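Local coordinates for amidase, hydantoinase/carbamoylase family (Burkholderia vietnamiensis, PDB 5I4M), which probably hydrolyses N-carbamoyl-L-amino acids to the free amino acids, as a dizinc hydrolase of the peptidase M20 family, at residues G233-I239 against L340-Y346; R265-L269 against V327-D333; S24-D28 against A418-H423. All blocks are in the same frame, centred on the assembly; numbering follows the deposited sequence. Where two conformers were deposited one is given.

Contact 1 of 3, residues G233-I239 against L340-Y346; sequences GQRWYEI and LEQIFYY. With 3PG (3-phosphoglyceric acid), chain E.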
loop_
_atom_site.group_PDB
_atom_site.type_symbol
_atom_site.label_atom_id
_atom_site.label_comp_id
_atom_site.label_asym_id
_atom_site.label_seq_id
_atom_site.Cartn_x
_atom_site.Cartn_y
_atom_site.Cartn_z
ATOM N N GLY A 233 -6.914 -27.385 5.750
ATOM C CA GLY A 233 -5.545 -27.063 5.394
ATOM C C GLY A 233 -5.427 -25.687 4.755
ATOM O O GLY A 233 -6.419 -25.108 4.311
ATOM N N GLN A 234 -4.194 -25.177 4.708
ATOM C CA GLN A 234 -3.928 -23.854 4.156
ATOM C C GLN A 234 -2.641 -23.861 3.345
ATOM O O GLN A 234 -1.709 -24.619 3.629
ATOM C CB GLN A 234 -3.790 -22.789 5.248
ATOM C CG GLN A 234 -4.934 -22.741 6.247
ATOM C CD GLN A 234 -4.959 -21.421 7.000
ATOM O OE1 GLN A 234 -4.928 -20.359 6.393
ATOM N NE2 GLN A 234 -4.997 -21.486 8.326
ATOM N N ARG A 235 -2.604 -22.994 2.338
ATOM C CA ARG A 235 -1.393 -22.646 1.611
ATOM C C ARG A 235 -1.373 -21.131 1.485
ATOM O O ARG A 235 -2.351 -20.547 1.014
ATOM C CB ARG A 235 -1.359 -23.296 0.214
ATOM C CG ARG A 235 -1.141 -24.828 0.199
ATOM C CD ARG A 235 -1.264 -25.385 -1.230
ATOM N NE ARG A 235 -1.173 -26.844 -1.289
ATOM C CZ ARG A 235 -0.117 -27.508 -1.744
ATOM N NH1 ARG A 235 0.945 -26.838 -2.184
ATOM N NH2 ARG A 235 -0.126 -28.843 -1.774
ATOM N N TRP A 236 -0.281 -20.498 1.918
ATOM C CA TRP A 236 -0.087 -19.061 1.769
ATOM C C TRP A 236 1.081 -18.782 0.832
ATOM O O TRP A 236 2.073 -19.518 0.816
ATOM C CB TRP A 236 0.211 -18.379 3.108
ATOM C CG TRP A 236 -0.889 -18.407 4.131
ATOM C CD1 TRP A 236 -2.037 -19.147 4.106
ATOM C CD2 TRP A 236 -0.920 -17.649 5.343
ATOM N NE1 TRP A 236 -2.789 -18.894 5.239
ATOM C CE2 TRP A 236 -2.121 -17.975 6.012
ATOM C CE3 TRP A 236 -0.047 -16.718 5.924
ATOM C CZ2 TRP A 236 -2.472 -17.402 7.241
ATOM C CZ3 TRP A 236 -0.398 -16.143 7.136
ATOM C CH2 TRP A 236 -1.599 -16.488 7.781
ATOM N N TYR A 237 0.972 -17.683 0.089
ATOM C CA TYR A 237 1.957 -17.333 -0.926
ATOM C C TYR A 237 2.339 -15.868 -0.805
ATOM O O TYR A 237 1.562 -15.045 -0.317
ATOM C CB TYR A 237 1.425 -17.558 -2.351
ATOM C CG TYR A 237 0.873 -18.929 -2.600
ATOM C CD1 TYR A 237 -0.402 -19.277 -2.164
ATOM C CD2 TYR A 237 1.614 -19.877 -3.287
ATOM C CE1 TYR A 237 -0.913 -20.535 -2.393
ATOM C CE2 TYR A 237 1.102 -21.141 -3.531
ATOM C CZ TYR A 237 -0.162 -21.460 -3.079
ATOM O OH TYR A 237 -0.676 -22.716 -3.311
ATOM N N GLU A 238 3.540 -15.560 -1.296
ATOM C CA GLU A 238 3.996 -14.202 -1.551
ATOM C C GLU A 238 4.397 -14.108 -3.017
ATOM O O GLU A 238 5.161 -14.945 -3.512
ATOM C CB GLU A 238 5.177 -13.829 -0.644
ATOM C CG GLU A 238 4.775 -13.657 0.827
ATOM C CD GLU A 238 5.930 -13.270 1.743
ATOM O OE1 GLU A 238 5.666 -12.985 2.933
ATOM O OE2 GLU A 238 7.091 -13.239 1.282
ATOM N N ILE A 239 3.874 -13.105 -3.713
ATOM C CA ILE A 239 4.150 -12.926 -5.134
ATOM C C ILE A 239 4.608 -11.493 -5.347
ATOM O O ILE A 239 3.958 -10.555 -4.873
ATOM C CB ILE A 239 2.913 -13.222 -6.000
ATOM C CG1 ILE A 239 2.499 -14.683 -5.848
ATOM C CG2 ILE A 239 3.220 -12.934 -7.467
ATOM C CD1 ILE A 239 1.166 -15.020 -6.508
ATOM N N LEU A 340 7.405 -16.027 -7.120
ATOM C CA LEU A 340 6.294 -16.641 -6.403
ATOM C C LEU A 340 6.864 -17.639 -5.409
ATOM O O LEU A 340 7.641 -18.522 -5.791
ATOM C CB LEU A 340 5.322 -17.336 -7.368
ATOM C CG LEU A 340 4.108 -18.056 -6.773
ATOM C CD1 LEU A 340 3.007 -18.155 -7.806
ATOM C CD2 LEU A 340 4.452 -19.478 -6.277
ATOM N N GLU A 341 6.458 -17.516 -4.147
ATOM C CA GLU A 341 6.891 -18.436 -3.103
ATOM C C GLU A 341 5.682 -18.873 -2.302
ATOM O O GLU A 341 4.918 -18.030 -1.830
ATOM C CB GLU A 341 7.918 -17.801 -2.154
ATOM C CG GLU A 341 8.417 -18.786 -1.094
ATOM C CD GLU A 341 9.454 -18.200 -0.143
ATOM O OE1 GLU A 341 10.112 -18.992 0.566
ATOM O OE2 GLU A 341 9.607 -16.960 -0.088
ATOM N N GLN A 342 5.503 -20.182 -2.147
ATOM C CA GLN A 342 4.572 -20.666 -1.138
ATOM C C GLN A 342 5.296 -20.587 0.199
ATOM O O GLN A 342 6.284 -21.299 0.420
ATOM C CB GLN A 342 4.118 -22.084 -1.462
ATOM C CG GLN A 342 3.217 -22.710 -0.407
ATOM C CD GLN A 342 2.759 -24.104 -0.816
ATOM O OE1 GLN A 342 1.866 -24.252 -1.645
ATOM N NE2 GLN A 342 3.411 -25.131 -0.272
ATOM N N ILE A 343 4.846 -19.688 1.082
ATOM C CA ILE A 343 5.552 -19.461 2.338
ATOM C C ILE A 343 4.975 -20.265 3.496
ATOM O O ILE A 343 5.558 -20.253 4.592
ATOM C CB ILE A 343 5.575 -17.964 2.705
ATOM C CG1 ILE A 343 4.166 -17.458 3.015
ATOM C CG2 ILE A 343 6.215 -17.136 1.582
ATOM C CD1 ILE A 343 4.169 -16.211 3.907
ATOM N N PHE A 344 3.877 -20.992 3.282
ATOM C CA PHE A 344 3.162 -21.653 4.374
ATOM C C PHE A 344 2.296 -22.757 3.792
ATOM O O PHE A 344 1.577 -22.524 2.816
ATOM C CB PHE A 344 2.299 -20.628 5.115
ATOM C CG PHE A 344 1.676 -21.125 6.411
ATOM C CD1 PHE A 344 2.440 -21.754 7.384
ATOM C CD2 PHE A 344 0.337 -20.872 6.679
ATOM C CE1 PHE A 344 1.871 -22.163 8.585
ATOM C CE2 PHE A 344 -0.242 -21.284 7.883
ATOM C CZ PHE A 344 0.531 -21.931 8.832
ATOM N N TYR A 345 2.361 -23.948 4.382
ATOM C CA TYR A 345 1.469 -25.032 3.986
ATOM C C TYR A 345 1.327 -26.002 5.149
ATOM O O TYR A 345 2.328 -26.388 5.760
ATOM C CB TYR A 345 1.999 -25.764 2.743
ATOM C CG TYR A 345 1.367 -27.131 2.524
ATOM C CD1 TYR A 345 -0.011 -27.278 2.420
ATOM C CD2 TYR A 345 2.154 -28.273 2.415
ATOM C CE1 TYR A 345 -0.594 -28.550 2.227
ATOM C CE2 TYR A 345 1.585 -29.526 2.222
ATOM C CZ TYR A 345 0.211 -29.660 2.131
ATOM O OH TYR A 345 -0.348 -30.916 1.936
ATOM N N TYR A 346 0.090 -26.378 5.467
ATOM C CA TYR A 346 -0.135 -27.576 6.262
ATOM C C TYR A 346 -1.393 -28.273 5.770
ATOM O O TYR A 346 -2.354 -27.626 5.339
ATOM C CB TYR A 346 -0.227 -27.272 7.768
ATOM C CG TYR A 346 -1.386 -26.414 8.222
ATOM C CD1 TYR A 346 -2.604 -26.991 8.589
ATOM C CD2 TYR A 346 -1.251 -25.028 8.324
ATOM C CE1 TYR A 346 -3.667 -26.214 9.030
ATOM C CE2 TYR A 346 -2.307 -24.240 8.766
ATOM C CZ TYR A 346 -3.504 -24.833 9.110
ATOM O OH TYR A 346 -4.539 -24.039 9.546
HETATM C C1 3PG E . -5.579 -18.020 10.134
HETATM O O1 3PG E . -5.673 -17.032 9.383
HETATM O O2 3PG E . -6.360 -18.994 10.072
HETATM C C2 3PG E . -4.471 -18.024 11.148
HETATM O O3 3PG E . -4.196 -19.369 11.578
HETATM C C3 3PG E . -4.914 -17.202 12.336
HETATM O O1P 3PG E . -6.031 -17.840 12.960
HETATM P P 3PG E . -6.949 -16.989 14.015
HETATM O O2P 3PG E . -5.988 -16.253 14.919
HETATM O O3P 3PG E . -7.747 -16.048 13.123
HETATM O O4P 3PG E . -7.761 -18.074 14.744
HETATM O O HOH W 1 8.690 -14.507 -0.709
#
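R235 and Y345 are brought together by complementary first torsions: CG of R235 lies anti to its carbonyl carbon (chi1 -71°) and CG of Y345 anti to its backbone N. From a non-hydrogen-bonded pair whose side chains share a face, these torsions lay the two chains side by side. The guanidinium stacks over one face of the phenol ring, planes 27° apart and R235 CZ 4.3 Å from the ring centroid, a cation-pi pair. R235 NH1 also reaches a lone pair of Q342 OE1 at 2.8 Å, while D313 takes the Y345 hydroxyl and D320 that of Y237. On the other face an edge of F344 meets the five-membered ring of W236, T-shaped, with planes at 69° and F344 CD2 3.7 Å from W236 CD2. Q234 NE2 donates to Y346 OH at 2.9 Å, nearly in the amide plane, and makes a weak bond of 3.3 Å to O2 of 3-phosphoglyceric acid; R309, G378 and, from the second subunit, H247 and N296 also hydrogen-bond to this ligand. E238 is salt-bridged to R295 of the second subunit, and a water joins its OE2 to E341 OE2. Two residues, I343 and F344, stand opposite the single W236, whose O accepts I343 N at 2.8 Å and F344 N only weakly. This is a classic beta bulge in an antiparallel strand pair whose Q234 and W236 line the ligand pocket.

Contact 2 of 3, residues R265-L269 against V327-D333; sequences RVVDL and VARIAAD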
loop_
_atom_site.group_PDB
_atom_site.type_symbol
_atom_site.label_atom_id
_atom_site.label_comp_id
_atom_site.label_asym_id
_atom_site.label_seq_id
_atom_site.Cartn_x
_atom_site.Cartn_y
_atom_site.Cartn_z
ATOM N N ARG A 265 -5.186 -8.603 -11.898
ATOM C CA ARG A 265 -5.752 -9.770 -12.560
ATOM C C ARG A 265 -5.603 -11.017 -11.702
ATOM O O ARG A 265 -6.456 -11.912 -11.761
ATOM C CB ARG A 265 -5.107 -9.951 -13.932
ATOM C CG ARG A 265 -5.653 -8.932 -14.910
ATOM C CD ARG A 265 -4.975 -8.984 -16.275
ATOM N NE ARG A 265 -5.561 -7.975 -17.151
ATOM C CZ ARG A 265 -5.024 -7.577 -18.298
ATOM N NH1 ARG A 265 -3.876 -8.107 -18.715
ATOM N NH2 ARG A 265 -5.631 -6.643 -19.022
ATOM N N VAL A 266 -4.547 -11.090 -10.887
ATOM C CA VAL A 266 -4.398 -12.246 -10.006
ATOM C C VAL A 266 -5.384 -12.168 -8.847
ATOM O O VAL A 266 -5.885 -13.198 -8.384
ATOM C CB VAL A 266 -2.947 -12.379 -9.507
ATOM C CG1 VAL A 266 -2.815 -13.568 -8.553
ATOM C CG2 VAL A 266 -1.992 -12.563 -10.697
ATOM N N VAL A 267 -5.690 -10.962 -8.363
ATOM C CA VAL A 267 -6.723 -10.840 -7.333
ATOM C C VAL A 267 -8.027 -11.454 -7.828
ATOM O O VAL A 267 -8.698 -12.207 -7.107
ATOM C CB VAL A 267 -6.907 -9.366 -6.926
ATOM C CG1 VAL A 267 -8.167 -9.193 -6.058
ATOM C CG2 VAL A 267 -5.679 -8.855 -6.166
ATOM N N ASP A 268 -8.386 -11.163 -9.080
ATOM C CA ASP A 268 -9.599 -11.723 -9.671
ATOM C C ASP A 268 -9.469 -13.229 -9.864
ATOM O O ASP A 268 -10.413 -13.981 -9.588
ATOM C CB ASP A 268 -9.879 -11.023 -11.004
ATOM C CG ASP A 268 -11.360 -10.905 -11.319
ATOM O OD1 ASP A 268 -12.196 -11.090 -10.411
ATOM O OD2 ASP A 268 -11.684 -10.599 -12.485
ATOM N N LEU A 269 -8.305 -13.686 -10.327
ATOM C CA LEU A 269 -8.074 -15.119 -10.488
ATOM C C LEU A 269 -8.171 -15.856 -9.156
ATOM O O LEU A 269 -8.764 -16.939 -9.075
ATOM C CB LEU A 269 -6.703 -15.352 -11.126
ATOM C CG LEU A 269 -6.192 -16.796 -11.129
ATOM C CD1 LEU A 269 -7.041 -17.649 -12.037
ATOM C CD2 LEU A 269 -4.724 -16.842 -11.538
ATOM N N VAL A 327 -1.028 -17.475 -12.760
ATOM C CA VAL A 327 -0.076 -16.389 -12.531
ATOM C C VAL A 327 0.923 -16.320 -13.678
ATOM O O VAL A 327 1.247 -15.235 -14.176
ATOM C CB VAL A 327 0.628 -16.581 -11.175
ATOM C CG1 VAL A 327 1.916 -15.751 -11.098
ATOM C CG2 VAL A 327 -0.320 -16.222 -10.017
ATOM N N ALA A 328 1.428 -17.480 -14.115
ATOM C CA ALA A 328 2.366 -17.490 -15.236
ATOM C C ALA A 328 1.720 -16.935 -16.495
ATOM O O ALA A 328 2.354 -16.197 -17.255
ATOM C CB ALA A 328 2.876 -18.907 -15.494
ATOM N N ARG A 329 0.461 -17.291 -16.741
ATOM C CA ARG A 329 -0.206 -16.813 -17.950
ATOM C C ARG A 329 -0.381 -15.302 -17.914
ATOM O O ARG A 329 -0.136 -14.612 -18.913
ATOM C CB ARG A 329 -1.554 -17.506 -18.101
ATOM C CG ARG A 329 -2.406 -16.943 -19.234
ATOM C CD ARG A 329 -3.830 -17.485 -19.168
ATOM N NE ARG A 329 -4.344 -17.479 -17.799
ATOM C CZ ARG A 329 -4.878 -16.417 -17.198
ATOM N NH1 ARG A 329 -4.972 -15.260 -17.849
ATOM N NH2 ARG A 329 -5.314 -16.512 -15.945
ATOM N N ILE A 330 -0.805 -14.771 -16.768
ATOM C CA ILE A 330 -1.003 -13.331 -16.640
ATOM C C ILE A 330 0.315 -12.594 -16.824
ATOM O O ILE A 330 0.382 -11.574 -17.522
ATOM C CB ILE A 330 -1.659 -13.013 -15.280
ATOM C CG1 ILE A 330 -3.135 -13.418 -15.310
ATOM C CG2 ILE A 330 -1.499 -11.533 -14.932
ATOM C CD1 ILE A 330 -3.772 -13.534 -13.929
ATOM N N ALA A 331 1.389 -13.102 -16.211
ATOM C CA ALA A 331 2.682 -12.435 -16.324
ATOM C C ALA A 331 3.199 -12.485 -17.751
ATOM O O ALA A 331 3.780 -11.510 -18.246
ATOM C CB ALA A 331 3.694 -13.075 -15.375
ATOM N N ALA A 332 2.995 -13.618 -18.429
ATOM C CA ALA A 332 3.472 -13.762 -19.799
ATOM C C ALA A 332 2.732 -12.831 -20.746
ATOM O O ALA A 332 3.325 -12.311 -21.698
ATOM C CB ALA A 332 3.322 -15.211 -20.259
ATOM N N ASP A 333 1.434 -12.623 -20.510
ATOM C CA ASP A 333 0.652 -11.763 -21.391
ATOM C C ASP A 333 1.093 -10.308 -21.282
ATOM O O ASP A 333 1.148 -9.593 -22.290
ATOM C CB ASP A 333 -0.834 -11.905 -21.068
ATOM C CG ASP A 333 -1.690 -10.920 -21.829
ATOM O OD1 ASP A 333 -1.931 -11.147 -23.034
ATOM O OD2 ASP A 333 -2.123 -9.920 -21.221
HETATM O O HOH W 2 -2.509 -10.589 -18.183
HETATM O O HOH W 3 -2.505 -7.367 -21.263
#
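Helices 259-276 and 313-334 run nearly antiparallel here, their local axes 156° apart in direction and 10.4 Å at closest approach. I330 fills the gap between them: its CG1 stands anti to the carbonyl carbon (chi1 -74°), and CD1 ends among R265, V266 and L269. That methyl lies 3.8 Å from R265 CB and also 3.8 Å from V266 CG2, while L269 passes it in the opposite direction, with L269 CD2 4.2 Å from I330 CD1. One turn earlier on the second helix, V327 CG2 meets V266 CG1 at 3.9 Å. F241 of strand 225-242 touches both valines, so the apolar seam continues onto the sheet. Polar groups border it. R265, extended from CG to NE, runs away from the sheet to reach D333; the two side chains cross at about a right angle, guanidinium and carboxylate planes 49° apart, and R265 NH1 and D333 OD2 form a long salt bridge of 3.6 Å. Two waters fill in: one accepts from R265 NH1 and donates to both D333 OD2 and the backbone O of I330; the other accepts from NH1 and donates to D333 OD2 at 2.6 Å. D333 has two conformers, so the bridge and its water links hold for the one described and are less certain. NE of R265 turns to a different acid, D268 of the second subunit, and D268 of this chain receives the reciprocal salt bridge. Dispersion between aliphatic branches therefore joins the helices at the centre, the charged border is partly hydrated and less sure, and R265 divides its guanidinium between neighbouring helix and subunit interface.

Contact 3 of 3, residues S24-D28 against A418-H423; sequences SIKVD and ANVLLH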
loop_
_atom_site.group_PDB
_atom_site.type_symbol
_atom_site.label_atom_id
_atom_site.label_comp_id
_atom_site.label_asym_id
_atom_site.label_seq_id
_atom_site.Cartn_x
_atom_site.Cartn_y
_atom_site.Cartn_z
ATOM N N SER A 24 -21.739 -29.300 39.331
ATOM C CA SER A 24 -21.337 -28.469 40.466
ATOM C C SER A 24 -19.954 -27.859 40.265
ATOM O O SER A 24 -19.656 -26.799 40.826
ATOM C CB SER A 24 -21.374 -29.291 41.752
ATOM O OG SER A 24 -20.663 -30.503 41.594
ATOM N N ILE A 25 -19.101 -28.505 39.478
ATOM C CA ILE A 25 -17.795 -27.956 39.137
ATOM C C ILE A 25 -17.966 -27.139 37.861
ATOM O O ILE A 25 -18.114 -27.697 36.771
ATOM C CB ILE A 25 -16.752 -29.063 38.958
ATOM C CG1 ILE A 25 -16.667 -29.915 40.224
ATOM C CG2 ILE A 25 -15.396 -28.469 38.594
ATOM C CD1 ILE A 25 -15.732 -31.087 40.090
ATOM N N LYS A 26 -17.956 -25.815 37.990
ATOM C CA LYS A 26 -18.233 -24.961 36.845
ATOM C C LYS A 26 -17.474 -23.652 36.996
ATOM O O LYS A 26 -17.004 -23.304 38.082
ATOM C CB LYS A 26 -19.739 -24.707 36.687
ATOM C CG LYS A 26 -20.440 -24.204 37.943
ATOM C CD LYS A 26 -21.930 -23.971 37.679
ATOM C CE LYS A 26 -22.609 -23.276 38.851
ATOM N NZ LYS A 26 -22.679 -24.146 40.057
ATOM N N VAL A 27 -17.346 -22.935 35.885
ATOM C CA VAL A 27 -16.540 -21.722 35.883
ATOM C C VAL A 27 -17.325 -20.576 36.510
ATOM O O VAL A 27 -18.547 -20.643 36.697
ATOM C CB VAL A 27 -16.074 -21.361 34.460
ATOM C CG1 VAL A 27 -15.265 -22.500 33.866
ATOM C CG2 VAL A 27 -17.268 -21.038 33.585
ATOM N N ASP A 28 -16.595 -19.520 36.861
ATOM C CA ASP A 28 -17.169 -18.237 37.263
ATOM C C ASP A 28 -17.295 -17.412 35.987
ATOM O O ASP A 28 -16.323 -16.813 35.527
ATOM C CB ASP A 28 -16.272 -17.569 38.302
ATOM C CG ASP A 28 -16.851 -16.273 38.859
ATOM O OD1 ASP A 28 -17.622 -15.581 38.156
ATOM O OD2 ASP A 28 -16.507 -15.941 40.015
ATOM N N ALA A 418 -16.136 -22.251 28.252
ATOM C CA ALA A 418 -15.185 -22.449 29.341
ATOM C C ALA A 418 -15.583 -23.615 30.235
ATOM O O ALA A 418 -14.709 -24.307 30.766
ATOM C CB ALA A 418 -15.050 -21.163 30.167
ATOM N N ASN A 419 -16.887 -23.841 30.433
ATOM C CA ASN A 419 -17.315 -25.030 31.167
ATOM C C ASN A 419 -16.922 -26.304 30.428
ATOM O O ASN A 419 -16.487 -27.287 31.044
ATOM C CB ASN A 419 -18.823 -24.982 31.406
ATOM C CG ASN A 419 -19.183 -24.185 32.646
ATOM O OD1 ASN A 419 -18.427 -24.162 33.618
ATOM N ND2 ASN A 419 -20.339 -23.527 32.621
ATOM N N VAL A 420 -17.060 -26.304 29.105
ATOM C CA VAL A 420 -16.701 -27.492 28.336
ATOM C C VAL A 420 -15.194 -27.708 28.373
ATOM O O VAL A 420 -14.714 -28.835 28.554
ATOM C CB VAL A 420 -17.239 -27.354 26.901
ATOM C CG1 VAL A 420 -16.682 -28.456 26.009
ATOM C CG2 VAL A 420 -18.770 -27.383 26.926
ATOM N N LEU A 421 -14.423 -26.632 28.214
ATOM C CA LEU A 421 -12.971 -26.736 28.336
ATOM C C LEU A 421 -12.580 -27.271 29.708
ATOM O O LEU A 421 -11.745 -28.173 29.823
ATOM C CB LEU A 421 -12.324 -25.369 28.098
ATOM C CG LEU A 421 -10.803 -25.347 28.250
ATOM C CD1 LEU A 421 -10.166 -26.139 27.117
ATOM C CD2 LEU A 421 -10.247 -23.914 28.293
ATOM N N LEU A 422 -13.179 -26.713 30.762
ATOM C CA LEU A 422 -12.910 -27.163 32.125
ATOM C C LEU A 422 -13.086 -28.667 32.265
ATOM O O LEU A 422 -12.202 -29.362 32.781
ATOM C CB LEU A 422 -13.836 -26.432 33.102
ATOM C CG LEU A 422 -13.829 -26.893 34.562
ATOM C CD1 LEU A 422 -12.441 -26.717 35.176
ATOM C CD2 LEU A 422 -14.888 -26.133 35.380
ATOM N N HIS A 423 -14.223 -29.195 31.818
ATOM C CA HIS A 423 -14.458 -30.613 32.052
ATOM C C HIS A 423 -13.697 -31.508 31.092
ATOM O O HIS A 423 -13.282 -32.606 31.487
ATOM C CB HIS A 423 -15.948 -30.904 32.041
ATOM C CG HIS A 423 -16.570 -30.638 33.371
ATOM N ND1 HIS A 423 -16.684 -31.611 34.339
ATOM C CD2 HIS A 423 -16.992 -29.485 33.942
ATOM C CE1 HIS A 423 -17.214 -31.081 35.429
ATOM N NE2 HIS A 423 -17.409 -29.792 35.214
HETATM O O HOH W 4 -20.668 -21.746 35.189
#
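The segment leading into helix 29-39 is fastened to the C-terminal helix 411-429 by two side chains one turn apart, N419 and H423. H423 NE2 donates to I25 O at 2.7 Å, with the acceptor close to the imidazole plane and the N-H...O angle 162°. N419 receives instead: V27 N donates a hydrogen bond to OD1 at 2.8 Å, in the carbonyl plane of the amide. The OD1 atom also sits 3.3 Å from V27 CG2. A water accepts from N419 ND2 and donates to V27 O, so the amide grips both backbone polar groups of V27, one directly and one through solvent; ND2 bonds to Y368 as well. Between these polar ties, L422 CD2 packs 3.8 Å from K26 CA and 4.0 Å from V27 CG1. CG1 of V27, anti to the carbonyl carbon (chi1 -59°), reaches A418 CB at 3.9 Å, and V27 also rests on E125 and S129 of helix 117-132. D28 follows as the N-cap of helix 29-39, its OD1 accepting from R31 N. The result is an extended segment docked on a helix by side-chain-to-backbone hydrogen bonds, ending in an N-cap that starts the next helix.

How the contacts relate
Along the chain the contacts are nested: contact 2 lies within contact 1, and both within contact 3. Contacts 1 and 2 have centres about 17 Å apart and touch where I239 and L340 pack against V327, helix 313-334 leading directly into strand 337-350. Both belong to the helix-on-sheet part of the chain that meets the second subunit, consistent with the dimerisation domain of M20 enzymes. Contact 3, on the opposite side of the chain's centre, has its centre about 38 Å from that of contact 1 and 51 Å from that of contact 2. It joins the chain's two terminal regions, with helix 411-429 packing on strand 206-212, which carries the zinc ligand H211.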